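Local coordinates for DisA protein (Sorangium cellulosum, PDB 6CCA) that probably transfers methyl groups from S-adenosylmethionine to a carbon of a polyketide intermediate, building a gem-dimethyl centre on the disorazol assembly line, at residues H26-E31 against K327-L332; K225-E230 against A297-V302. All coordinates share one frame; numbering follows the deposited sequence.

How the contacts relate
Both contacts lie at one end of the same mixed sheet, where strands 300-306 and 330-337 are neighbours. Contact 2 is the more deeply buried: 225-230 pairs in parallel with the start of strand 300-306, through backbone bonds, a backbone-to-carboxylate bond and a ring lying against aliphatic carbons. Contact 1 is partly exposed; there the N-terminal loop 26-31 packs on the turn before strand 330-337, with one direct hydrogen bond and three waters. Their centres are about 10 Å apart, and contact 2 is nested within the chain loop closed by contact 1. Arg-29 NH2 and Glu-298 OE2, 2.8 Å apart, form a salt bridge between them, and Lys-327 N probably donates to Phe-300 O.

Contact 1: residues H26-E31 against K327-L332; sequences HPERFE and KANGWL
A type II beta turn, Lys-327 to Gly-330, packs against the N-terminal loop 26-31, Asn-329 meeting Phe-30. The turn is closed by Gly-330 N donating to Lys-327 O at 2.8 Å, and the positive phi of Asn-329 fits its third position. The one direct hydrogen bond across the contact runs from Asn-329 ND2 to Phe-30 O, 2.9 Å long with 156° at the hydrogen. It lies in the carbonyl plane and close to the amide plane, so it should restrain rotation of the amide. Near that amide comes the extended Glu-28 chain; its carboxylate plane is turned 48° from the amide plane, and water 3 sits between Glu-28 OE2 and Asn-329 OD1, within hydrogen-bonding distance of each.

With chi1 at 56°, Phe-30 CG sits between the backbone N and carbonyl carbon, and the ring edge meets the turn at two atoms: Phe-30 CE1 comes within 3.1 Å of Asn-329 O, while Phe-30 CE2 lies 4.0 Å from Lys-327 CD. The lysine chain crosses the aromatic side chain at about a right angle, and Arg-216 makes a cation-pi contact with the same ring. Ala-328 points its CB into the loop, 3.5 Å from Pro-27 O and beside the CB of His-26. Where the backbones do not meet directly, water does the joining: water 1 accepts from Ala-328 N and lies within bonding distance of Pro-27 O, and water 2 accepts from Arg-29 N at 2.8 Å and lies similarly near Ala-328 O.

The result is an irregular loop fastened to the turn leading into an interior strand: the turn connects helix 315-325 and short strand 326-327 to strand 330-337, as expected of a helix-to-strand connection in the Rossmann-like fold of class I methyltransferases.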
ATOM      1  N   HIS A  26      22.725  -8.171 -16.871  1.00 20.28           N
ATOM      2  CA  HIS A  26      23.685  -7.196 -16.388  1.00 20.38           C
ATOM      3  C   HIS A  26      24.885  -7.894 -15.822  1.00 20.33           C
ATOM      4  O   HIS A  26      24.743  -9.001 -15.252  1.00 20.55           O
ATOM      5  CB  HIS A  26      23.102  -6.335 -15.273  1.00 20.07           C
ATOM      6  CG  HIS A  26      21.842  -5.614 -15.628  1.00 22.58           C
ATOM      7  ND1 HIS A  26      21.690  -4.919 -16.814  1.00 23.05           N
ATOM      8  CD2 HIS A  26      20.719  -5.348 -14.886  1.00 22.99           C
ATOM      9  CE1 HIS A  26      20.491  -4.342 -16.825  1.00 25.55           C
ATOM     10  NE2 HIS A  26      19.891  -4.583 -15.672  1.00 23.82           N
ATOM     11  N   PRO A  27      26.069  -7.277 -15.922  1.00 21.78           N
ATOM     12  CA  PRO A  27      27.249  -7.827 -15.251  1.00 22.63           C
ATOM     13  C   PRO A  27      27.144  -7.693 -13.768  1.00 23.53           C
ATOM     14  O   PRO A  27      26.481  -6.760 -13.252  1.00 19.58           O
ATOM     15  CB  PRO A  27      28.424  -6.966 -15.723  1.00 25.20           C
ATOM     16  CG  PRO A  27      27.808  -5.723 -16.269  1.00 27.59           C
ATOM     17  CD  PRO A  27      26.342  -6.010 -16.633  1.00 25.54           C
ATOM     18  N   GLU A  28      27.807  -8.597 -13.043  1.00 19.55           N
ATOM     19  CA  GLU A  28      27.822  -8.491 -11.617  1.00 22.64           C
ATOM     20  C   GLU A  28      28.961  -7.589 -11.148  1.00 26.46           C
ATOM     21  O   GLU A  28      30.151  -7.937 -11.298  1.00 28.81           O
ATOM     22  CB  GLU A  28      27.954  -9.898 -11.021  1.00 25.48           C
ATOM     23  CG  GLU A  28      26.856 -10.827 -11.496  1.00 28.15           C
ATOM     24  CD  GLU A  28      26.868 -12.170 -10.751  1.00 33.15           C
ATOM     25  OE1 GLU A  28      27.764 -13.019 -10.992  1.00 25.45           O
ATOM     26  OE2 GLU A  28      25.979 -12.362  -9.933  1.00 36.04           O
ATOM     27  N   ARG A  29      28.622  -6.445 -10.575  1.00 21.71           N
ATOM     28  CA  ARG A  29      29.600  -5.486 -10.199  1.00 22.28           C
ATOM     29  C   ARG A  29      29.892  -5.496  -8.725  1.00 24.63           C
ATOM     30  O   ARG A  29      30.853  -4.902  -8.282  1.00 25.95           O
ATOM     31  CB  ARG A  29      29.181  -4.097 -10.640  1.00 24.79           C
ATOM     32  CG  ARG A  29      28.867  -4.012 -12.136  1.00 26.71           C
ATOM     33  CD  ARG A  29      28.447  -2.597 -12.508  1.00 29.84           C
ATOM     34  NE  ARG A  29      28.027  -2.514 -13.906  1.00 30.58           N
ATOM     35  CZ  ARG A  29      28.852  -2.356 -14.935  1.00 33.59           C
ATOM     36  NH1 ARG A  29      30.165  -2.295 -14.744  1.00 33.22           N
ATOM     37  NH2 ARG A  29      28.376  -2.279 -16.162  1.00 31.22           N
ATOM     38  N   PHE A  30      29.109  -6.186  -7.941  1.00 23.82           N
ATOM     39  CA  PHE A  30      29.448  -6.389  -6.538  1.00 24.75           C
ATOM     40  C   PHE A  30      28.792  -7.694  -6.099  1.00 27.59           C
ATOM     41  O   PHE A  30      27.915  -8.181  -6.772  1.00 25.66           O
ATOM     42  CB  PHE A  30      28.995  -5.186  -5.667  1.00 23.25           C
ATOM     43  CG  PHE A  30      27.501  -4.858  -5.792  1.00 24.75           C
ATOM     44  CD1 PHE A  30      26.573  -5.468  -4.940  1.00 25.87           C
ATOM     45  CD2 PHE A  30      27.018  -3.921  -6.721  1.00 23.40           C
ATOM     46  CE1 PHE A  30      25.200  -5.189  -5.012  1.00 25.90           C
ATOM     47  CE2 PHE A  30      25.638  -3.622  -6.778  1.00 24.19           C
ATOM     48  CZ  PHE A  30      24.740  -4.284  -5.939  1.00 23.67           C
ATOM     49  N   GLU A  31      29.235  -8.254  -4.983  1.00 26.68           N
ATOM     50  CA  GLU A  31      28.722  -9.523  -4.474  1.00 31.78           C
ATOM     51  C   GLU A  31      27.320  -9.451  -3.845  1.00 25.77           C
ATOM     52  O   GLU A  31      26.930  -8.412  -3.357  1.00 26.56           O
ATOM     53  CB  GLU A  31      29.709 -10.028  -3.407  1.00 35.85           C
ATOM     54  CG  GLU A  31      31.031 -10.456  -4.081  1.00 46.90           C
ATOM     55  CD  GLU A  31      30.861 -11.710  -4.947  1.00 53.57           C
ATOM     56  OE1 GLU A  31      30.929 -12.821  -4.374  1.00 66.83           O
ATOM     57  OE2 GLU A  31      30.639 -11.605  -6.193  1.00 57.81           O
ATOM     58  N   LYS A 327      20.830  -2.732 -10.814  1.00 16.13           N
ATOM     59  CA  LYS A 327      22.055  -3.518 -10.995  1.00 18.70           C
ATOM     60  C   LYS A 327      21.800  -4.956 -10.608  1.00 18.56           C
ATOM     61  O   LYS A 327      20.943  -5.273  -9.791  1.00 16.72           O
ATOM     62  CB  LYS A 327      23.129  -2.961 -10.077  1.00 19.25           C
ATOM     63  CG  LYS A 327      23.598  -1.587 -10.534  1.00 21.85           C
ATOM     64  CD  LYS A 327      24.607  -0.975  -9.612  1.00 25.94           C
ATOM     65  CE  LYS A 327      24.890   0.465 -10.078  1.00 30.90           C
ATOM     66  NZ  LYS A 327      25.673   1.076  -8.970  1.00 36.68           N
ATOM     67  N   ALA A 328      22.576  -5.849 -11.211  1.00 18.43           N
ATOM     68  CA  ALA A 328      22.658  -7.190 -10.699  1.00 17.37           C
ATOM     69  C   ALA A 328      22.956  -7.152  -9.222  1.00 16.55           C
ATOM     70  O   ALA A 328      23.812  -6.394  -8.756  1.00 15.64           O
ATOM     71  CB  ALA A 328      23.758  -7.966 -11.490  1.00 17.19           C
ATOM     72  N   ASN A 329      22.297  -8.043  -8.458  1.00 17.33           N
ATOM     73  CA  ASN A 329      22.375  -8.050  -6.989  1.00 17.15           C
ATOM     74  C   ASN A 329      21.990  -6.698  -6.304  1.00 17.12           C
ATOM     75  O   ASN A 329      22.370  -6.439  -5.137  1.00 17.06           O
ATOM     76  CB  ASN A 329      23.797  -8.346  -6.543  1.00 19.85           C
ATOM     77  CG  ASN A 329      24.273  -9.698  -7.058  1.00 22.02           C
ATOM     78  OD1 ASN A 329      23.462 -10.588  -7.172  1.00 22.28           O
ATOM     79  ND2 ASN A 329      25.571  -9.844  -7.371  1.00 21.48           N
ATOM     80  N   GLY A 330      21.173  -5.885  -7.023  1.00 16.31           N
ATOM     81  CA  GLY A 330      20.536  -4.720  -6.425  1.00 16.11           C
ATOM     82  C   GLY A 330      19.246  -5.207  -5.710  1.00 16.36           C
ATOM     83  O   GLY A 330      18.681  -6.292  -6.018  1.00 17.23           O
ATOM     84  N   TRP A 331      18.808  -4.414  -4.762  1.00 15.44           N
ATOM     85  CA  TRP A 331      17.591  -4.789  -3.974  1.00 14.88           C
ATOM     86  C   TRP A 331      16.335  -4.048  -4.394  1.00 17.41           C
ATOM     87  O   TRP A 331      16.385  -2.839  -4.718  1.00 13.86           O
ATOM     88  CB  TRP A 331      17.826  -4.477  -2.506  1.00 15.81           C
ATOM     89  CG  TRP A 331      18.924  -5.206  -1.788  1.00 16.15           C
ATOM     90  CD1 TRP A 331      19.860  -6.029  -2.306  1.00 16.02           C
ATOM     91  CD2 TRP A 331      19.238  -5.031  -0.421  1.00 15.02           C
ATOM     92  NE1 TRP A 331      20.701  -6.460  -1.293  1.00 16.57           N
ATOM     93  CE2 TRP A 331      20.366  -5.818  -0.136  1.00 16.05           C
ATOM     94  CE3 TRP A 331      18.664  -4.261   0.609  1.00 16.84           C
ATOM     95  CZ2 TRP A 331      20.917  -5.903   1.143  1.00 17.13           C
ATOM     96  CZ3 TRP A 331      19.221  -4.307   1.895  1.00 17.93           C
ATOM     97  CH2 TRP A 331      20.347  -5.167   2.158  1.00 19.85           C
ATOM     98  N   LEU A 332      15.220  -4.771  -4.389  1.00 15.08           N
ATOM     99  CA  LEU A 332      13.898  -4.179  -4.337  1.00 15.33           C
ATOM    100  C   LEU A 332      13.401  -4.220  -2.901  1.00 14.80           C
ATOM    101  O   LEU A 332      13.508  -5.274  -2.247  1.00 14.50           O
ATOM    102  CB  LEU A 332      12.986  -4.961  -5.243  1.00 15.79           C
ATOM    103  CG  LEU A 332      11.516  -4.576  -5.192  1.00 16.85           C
ATOM    104  CD1 LEU A 332      11.325  -3.119  -5.650  1.00 17.79           C
ATOM    105  CD2 LEU A 332      10.672  -5.495  -6.079  1.00 18.80           C
TER
HETATM  106  O   HOH W   1      24.868  -4.725 -12.625  1.00 18.15           O
HETATM  107  O   HOH W   2      26.054  -5.315 -10.115  1.00 20.21           O
HETATM  108  O   HOH W   3      23.394 -11.387  -9.970  1.00 39.47           O

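Contact 2: residues K225-E230 against A297-V302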
ATOM      1  N   LYS A 225      29.247   6.476  -6.289  1.00 30.51           N
ATOM      2  CA  LYS A 225      28.040   6.589  -5.453  1.00 30.95           C
ATOM      3  C   LYS A 225      27.139   5.374  -5.473  1.00 26.02           C
ATOM      4  O   LYS A 225      27.160   4.595  -6.420  1.00 26.28           O
ATOM      5  CB  LYS A 225      27.255   7.816  -5.859  1.00 33.77           C
ATOM      6  CG  LYS A 225      28.091   9.081  -5.570  1.00 34.85           C
ATOM      7  CD  LYS A 225      27.286  10.311  -5.650  1.00 38.45           C
ATOM      8  CE  LYS A 225      28.202  11.487  -5.287  1.00 42.61           C
ATOM      9  NZ  LYS A 225      27.759  12.604  -6.146  1.00 42.95           N
ATOM     10  N   ILE A 226      26.324   5.280  -4.425  1.00 21.98           N
ATOM     11  CA  ILE A 226      25.222   4.352  -4.344  1.00 20.25           C
ATOM     12  C   ILE A 226      23.978   5.149  -4.771  1.00 17.88           C
ATOM     13  O   ILE A 226      23.845   6.313  -4.332  1.00 19.71           O
ATOM     14  CB  ILE A 226      24.989   3.870  -2.906  1.00 21.66           C
ATOM     15  CG1 ILE A 226      26.162   3.022  -2.362  1.00 24.51           C
ATOM     16  CG2 ILE A 226      23.718   3.042  -2.854  1.00 23.17           C
ATOM     17  CD1 ILE A 226      26.364   1.756  -3.127  1.00 30.02           C
ATOM     18  N   THR A 227      23.168   4.547  -5.655  1.00 16.61           N
ATOM     19  CA  THR A 227      22.026   5.226  -6.266  1.00 17.74           C
ATOM     20  C   THR A 227      20.746   4.509  -5.911  1.00 17.79           C
ATOM     21  O   THR A 227      20.593   3.328  -6.219  1.00 17.01           O
ATOM     22  CB  THR A 227      22.176   5.276  -7.796  1.00 20.75           C
ATOM     23  OG1 THR A 227      23.449   5.816  -8.106  1.00 21.12           O
ATOM     24  CG2 THR A 227      21.154   6.197  -8.422  1.00 21.75           C
ATOM     25  N   ILE A 228      19.818   5.235  -5.278  1.00 16.65           N
ATOM     26  CA  ILE A 228      18.562   4.624  -4.841  1.00 15.49           C
ATOM     27  C   ILE A 228      17.445   5.297  -5.595  1.00 15.70           C
ATOM     28  O   ILE A 228      17.483   6.511  -5.774  1.00 17.85           O
ATOM     29  CB  ILE A 228      18.412   4.856  -3.350  1.00 17.27           C
ATOM     30  CG1 ILE A 228      19.604   4.252  -2.615  1.00 20.01           C
ATOM     31  CG2 ILE A 228      17.034   4.418  -2.858  1.00 17.44           C
ATOM     32  CD1 ILE A 228      19.609   4.523  -1.111  1.00 21.68           C
ATOM     33  N   LEU A 229      16.517   4.521  -6.102  1.00 15.77           N
ATOM     34  CA  LEU A 229      15.320   5.048  -6.757  1.00 14.85           C
ATOM     35  C   LEU A 229      14.124   4.812  -5.869  1.00 16.01           C
ATOM     36  O   LEU A 229      13.887   3.690  -5.494  1.00 15.12           O
ATOM     37  CB  LEU A 229      15.137   4.346  -8.081  1.00 16.98           C
ATOM     38  CG  LEU A 229      13.775   4.468  -8.780  1.00 17.60           C
ATOM     39  CD1 LEU A 229      13.684   5.898  -9.255  1.00 17.98           C
ATOM     40  CD2 LEU A 229      13.683   3.519  -9.948  1.00 20.75           C
ATOM     41  N   GLU A 230      13.341   5.846  -5.585  1.00 14.07           N
ATOM     42  CA  GLU A 230      12.041   5.665  -5.032  1.00 14.33           C
ATOM     43  C   GLU A 230      10.990   5.863  -6.106  1.00 16.39           C
ATOM     44  O   GLU A 230      10.934   6.900  -6.758  1.00 15.89           O
ATOM     45  CB  GLU A 230      11.744   6.605  -3.876  1.00 15.00           C
ATOM     46  CG  GLU A 230      10.382   6.352  -3.276  1.00 16.22           C
ATOM     47  CD  GLU A 230      10.090   7.122  -1.977  1.00 19.64           C
ATOM     48  OE1 GLU A 230      10.853   8.070  -1.633  1.00 18.20           O
ATOM     49  OE2 GLU A 230       9.023   6.770  -1.378  1.00 17.53           O
ATOM     50  N   ALA A 297      19.412   1.549 -17.911  1.00 24.14           N
ATOM     51  CA  ALA A 297      19.562   0.212 -17.421  1.00 25.03           C
ATOM     52  C   ALA A 297      20.731   0.043 -16.468  1.00 21.97           C
ATOM     53  O   ALA A 297      21.770   0.660 -16.652  1.00 19.22           O
ATOM     54  CB  ALA A 297      19.807  -0.754 -18.581  1.00 27.82           C
ATOM     55  N   GLU A 298      20.507  -0.770 -15.455  1.00 20.91           N
ATOM     56  CA  GLU A 298      21.413  -1.030 -14.349  1.00 21.14           C
ATOM     57  C   GLU A 298      22.044   0.177 -13.667  1.00 20.57           C
ATOM     58  O   GLU A 298      23.177   0.165 -13.334  1.00 22.95           O
ATOM     59  CB  GLU A 298      22.474  -2.081 -14.687  1.00 24.10           C
ATOM     60  CG  GLU A 298      23.509  -1.600 -15.630  1.00 25.06           C
ATOM     61  CD  GLU A 298      24.872  -2.259 -15.479  1.00 26.48           C
ATOM     62  OE1 GLU A 298      25.258  -2.761 -14.436  1.00 26.82           O
ATOM     63  OE2 GLU A 298      25.579  -2.194 -16.450  1.00 31.03           O
ATOM     64  N   ARG A 299      21.235   1.182 -13.430  1.00 21.40           N
ATOM     65  CA  ARG A 299      21.697   2.375 -12.810  1.00 23.27           C
ATOM     66  C   ARG A 299      21.576   2.388 -11.303  1.00 19.63           C
ATOM     67  O   ARG A 299      22.234   3.114 -10.656  1.00 19.83           O
ATOM     68  CB  ARG A 299      20.936   3.565 -13.340  1.00 29.48           C
ATOM     69  CG  ARG A 299      21.921   4.668 -13.623  1.00 39.12           C
ATOM     70  CD  ARG A 299      21.409   6.051 -13.411  1.00 44.89           C
ATOM     71  NE  ARG A 299      22.238   6.771 -12.486  1.00 46.22           N
ATOM     72  CZ  ARG A 299      22.350   8.063 -12.486  1.00 47.77           C
ATOM     73  NH1 ARG A 299      21.708   8.765 -13.398  1.00 52.05           N
ATOM     74  NH2 ARG A 299      23.079   8.639 -11.575  1.00 45.73           N
ATOM     75  N   PHE A 300      20.677   1.576 -10.797  1.00 16.44           N
ATOM     76  CA  PHE A 300      20.247   1.662  -9.431  1.00 16.74           C
ATOM     77  C   PHE A 300      20.675   0.511  -8.576  1.00 15.62           C
ATOM     78  O   PHE A 300      20.512  -0.588  -8.956  1.00 15.26           O
ATOM     79  CB  PHE A 300      18.726   1.800  -9.394  1.00 17.72           C
ATOM     80  CG  PHE A 300      18.258   3.079  -9.972  1.00 19.70           C
ATOM     81  CD1 PHE A 300      18.438   4.244  -9.300  1.00 21.60           C
ATOM     82  CD2 PHE A 300      17.763   3.126 -11.230  1.00 25.81           C
ATOM     83  CE1 PHE A 300      18.081   5.429  -9.840  1.00 22.29           C
ATOM     84  CE2 PHE A 300      17.383   4.320 -11.779  1.00 28.52           C
ATOM     85  CZ  PHE A 300      17.552   5.464 -11.073  1.00 22.24           C
ATOM     86  N   ASP A 301      21.183   0.832  -7.393  1.00 15.28           N
ATOM     87  CA  ASP A 301      21.554  -0.189  -6.432  1.00 14.74           C
ATOM     88  C   ASP A 301      20.315  -0.700  -5.717  1.00 15.38           C
ATOM     89  O   ASP A 301      20.271  -1.849  -5.276  1.00 16.50           O
ATOM     90  CB  ASP A 301      22.501   0.419  -5.444  1.00 16.24           C
ATOM     91  CG  ASP A 301      23.837   0.802  -6.107  1.00 19.82           C
ATOM     92  OD1 ASP A 301      24.690  -0.114  -6.257  1.00 21.80           O
ATOM     93  OD2 ASP A 301      23.953   1.930  -6.604  1.00 18.60           O
ATOM     94  N   VAL A 302      19.353   0.195  -5.490  1.00 14.03           N
ATOM     95  CA  VAL A 302      18.113  -0.127  -4.710  1.00 15.76           C
ATOM     96  C   VAL A 302      16.960   0.583  -5.372  1.00 15.31           C
ATOM     97  O   VAL A 302      17.098   1.740  -5.783  1.00 15.00           O
ATOM     98  CB  VAL A 302      18.187   0.365  -3.220  1.00 15.93           C
ATOM     99  CG1 VAL A 302      16.938   0.003  -2.425  1.00 16.90           C
ATOM    100  CG2 VAL A 302      19.400  -0.168  -2.513  1.00 19.26           C
TER
HETATM  101  O   HOH W   4      25.389   3.880  -8.462  1.00 29.91           O
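Asp-301 and Thr-227 are joined by two hydrogen bonds of opposite direction at the start of the pairing between strands 226-231 and 300-306, which are parallel neighbours in the Rossmann-like methyltransferase sheet. Thr-227 N donates to Asp-301 OD2 at 2.9 Å, nearly straight at 169°, meeting the oxygen on its anti side and 25° out of the carboxylate plane. In return, Asp-301 N donates to Thr-227 O at 2.8 Å. That carbonyl also takes a weak bond from Val-302 N, so two successive amides address one acceptor, and the chain turns a corner at Asp-301. One residue on, regular pairing is established: Leu-229 N donates to Val-302 O at 2.9 Å and 171°, and Ile-228 pairs with Val-302, their side chains side by side and pointing the same way.

Both carboxylate oxygens of Asp-301 have further partners. OD2 also has a salt bridge to Lys-327, and OD1 is bridged to Arg-216. Water 4 lies within hydrogen-bonding distance of Asp-301 OD2, Lys-225 O and Thr-227 OG1, and can give its two protons to only two of them at a time. Two such cationic partners as Lys-327 and Arg-216 would be expected to keep the acid ionised. Thr-227 OG1 has a further partner in Glu-254, which also forms a salt bridge with Arg-299.

Outside this polar group the contact becomes apolar. Ile-226 runs at about a right angle to Asp-301, with Ile-226 CG2 3.9 Å from Asp-301 CB. Phe-300 lies between Leu-229 and Arg-299 CB, which approach opposite faces. Phe-256 meets it edge-to-face. Thr-227 CG2 approaches the ring obliquely, 3.5 Å from Phe-300 CD1. The face contact is a CH-pi interaction: Leu-229 CB stands 3.7 Å from the Phe-300 ring centroid.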